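PDB 6A7T: N-acetylglucosamine-specific lectin from Saxidomus purpuratus, which binds N-acetylglucosamine and N-acetylgalactosamine as a C-type lectin whose sugar recognition does not depend on calcium. Local coordinates for residues B[101-104]-B[108-111]. Numbering follows the deposited sequence.
Sequences YRWI and PFTF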
loop_
_atom_site.group_PDB
_atom_site.type_symbol
_atom_site.label_atom_id
_atom_site.label_comp_id
_atom_site.label_asym_id
_atom_site.label_seq_id
_atom_site.Cartn_x
_atom_site.Cartn_y
_atom_site.Cartn_z
ATOM N N TYR B 101 -11.404 6.891 -7.933
ATOM C CA TYR B 101 -11.829 6.477 -6.580
ATOM C C TYR B 101 -10.616 6.026 -5.767
ATOM O O TYR B 101 -9.888 5.193 -6.212
ATOM C CB TYR B 101 -12.801 5.306 -6.638
ATOM C CG TYR B 101 -14.209 5.625 -7.078
ATOM C CD1 TYR B 101 -15.046 6.445 -6.327
ATOM C CD2 TYR B 101 -14.726 5.038 -8.222
ATOM C CE1 TYR B 101 -16.351 6.694 -6.737
ATOM C CE2 TYR B 101 -16.029 5.276 -8.637
ATOM C CZ TYR B 101 -16.862 6.074 -7.867
ATOM O OH TYR B 101 -18.147 6.398 -8.264
ATOM N N ARG B 102 -10.451 6.620 -4.596
ATOM C CA ARG B 102 -9.431 6.174 -3.672
ATOM C C ARG B 102 -9.840 6.577 -2.254
ATOM O O ARG B 102 -10.907 7.210 -2.017
ATOM C CB ARG B 102 -8.090 6.748 -4.152
ATOM C CG ARG B 102 -8.021 8.265 -4.078
ATOM C CD ARG B 102 -6.656 8.816 -4.443
ATOM N NE ARG B 102 -6.191 8.376 -5.747
ATOM C CZ ARG B 102 -4.922 8.452 -6.130
ATOM N NH1 ARG B 102 -3.998 8.755 -5.234
ATOM N NH2 ARG B 102 -4.594 8.203 -7.392
ATOM N N TRP B 103 -8.983 6.259 -1.281
ATOM C CA TRP B 103 -9.241 6.541 0.076
ATOM C C TRP B 103 -9.118 8.039 0.321
ATOM O O TRP B 103 -8.408 8.716 -0.402
ATOM C CB TRP B 103 -8.335 5.741 1.018
ATOM C CG TRP B 103 -8.426 4.268 0.775
ATOM C CD1 TRP B 103 -7.435 3.439 0.333
ATOM C CD2 TRP B 103 -9.566 3.413 0.999
ATOM N NE1 TRP B 103 -7.883 2.141 0.237
ATOM C CE2 TRP B 103 -9.202 2.107 0.636
ATOM C CE3 TRP B 103 -10.875 3.646 1.439
ATOM C CZ2 TRP B 103 -10.079 1.026 0.671
ATOM C CZ3 TRP B 103 -11.727 2.572 1.506
ATOM C CH2 TRP B 103 -11.355 1.297 1.117
ATOM N N ILE B 104 -9.785 8.527 1.369
ATOM C CA ILE B 104 -9.915 9.959 1.611
ATOM C C ILE B 104 -8.595 10.578 2.087
ATOM O O ILE B 104 -8.465 11.830 2.052
ATOM C CB ILE B 104 -11.082 10.249 2.568
ATOM C CG1 ILE B 104 -10.931 9.514 3.898
ATOM C CG2 ILE B 104 -12.399 9.923 1.882
ATOM C CD1 ILE B 104 -11.899 9.951 4.958
ATOM N N PRO B 108 -4.168 5.434 -2.991
ATOM C CA PRO B 108 -4.877 4.544 -3.910
ATOM C C PRO B 108 -5.276 3.217 -3.264
ATOM O O PRO B 108 -4.652 2.747 -2.324
ATOM C CB PRO B 108 -3.864 4.160 -4.998
ATOM C CG PRO B 108 -2.777 5.176 -4.862
ATOM C CD PRO B 108 -2.780 5.665 -3.439
ATOM N N PHE B 109 -6.298 2.593 -3.831
ATOM C CA PHE B 109 -6.662 1.288 -3.380
ATOM C C PHE B 109 -5.481 0.355 -3.580
ATOM O O PHE B 109 -4.758 0.489 -4.606
ATOM C CB PHE B 109 -7.855 0.751 -4.158
ATOM C CG PHE B 109 -9.168 1.479 -3.985
ATOM C CD1 PHE B 109 -9.506 2.090 -2.796
ATOM C CD2 PHE B 109 -10.058 1.549 -5.052
ATOM C CE1 PHE B 109 -10.717 2.736 -2.659
ATOM C CE2 PHE B 109 -11.271 2.206 -4.923
ATOM C CZ PHE B 109 -11.596 2.794 -3.718
ATOM N N THR B 110 -5.345 -0.574 -2.621
ATOM C CA THR B 110 -4.475 -1.722 -2.689
ATOM C C THR B 110 -5.352 -2.944 -2.896
ATOM O O THR B 110 -5.516 -3.441 -3.994
ATOM C CB THR B 110 -3.565 -1.766 -1.451
ATOM O OG1 THR B 110 -4.270 -1.540 -0.226
ATOM C CG2 THR B 110 -2.496 -0.700 -1.500
ATOM N N PHE B 111 -5.968 -3.420 -1.813
ATOM C CA PHE B 111 -7.037 -4.390 -1.891
ATOM C C PHE B 111 -8.206 -3.755 -2.649
ATOM O O PHE B 111 -8.432 -2.580 -2.477
ATOM C CB PHE B 111 -7.480 -4.778 -0.479
ATOM C CG PHE B 111 -8.740 -5.605 -0.432
ATOM C CD1 PHE B 111 -8.729 -6.947 -0.745
ATOM C CD2 PHE B 111 -9.968 -5.027 -0.118
ATOM C CE1 PHE B 111 -9.899 -7.701 -0.744
ATOM C CE2 PHE B 111 -11.131 -5.773 -0.142
ATOM C CZ PHE B 111 -11.105 -7.112 -0.416
HETATM O O HOH W 1 -7.460 3.987 -6.072
HETATM O O HOH W 2 -7.503 -0.799 -0.772
HETATM O O HOH W 3 -4.956 1.212 0.124
#
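Phe-109, in the loop after edge strand 100-103 of the C-type lectin domain, folds its ring back onto that strand in an aromatic contact bridged by ordered water. With CG anti to its own carbonyl carbon (chi1 -65°), the ring turns toward Trp-103. Its edge meets the indole face in a T-shaped pair, centroids 4.9 Å apart and planes at 71°. A flat, apolar phenyl suits this corner, since its face can also cover the main chain, where Arg-102 CA makes a CH-pi contact and Tyr-101 O sits 3.5 Å from Phe-109 CE2. Alongside the Arg-102 chain, Pro-108 CG lies over one face of its guanidinium, fixed by a salt bridge from NE to Asp-100 OD1 and a hydrogen bond from NH1 to Gly-106 O. No direct hydrogen bond joins the segments. Instead one water accepts from Phe-109 N (2.9 Å) and donates to Tyr-101 O (2.7 Å). A second accepts from Trp-103 NE1 and Thr-110 N; a third, donating to Pro-108 O and Thr-110 OG1, takes a weak bond from NE1. Tryptophan thus supplies an electron-rich face for the C-H edge of Phe-109 and an N-H for water, attaching the loop without another sheet strand.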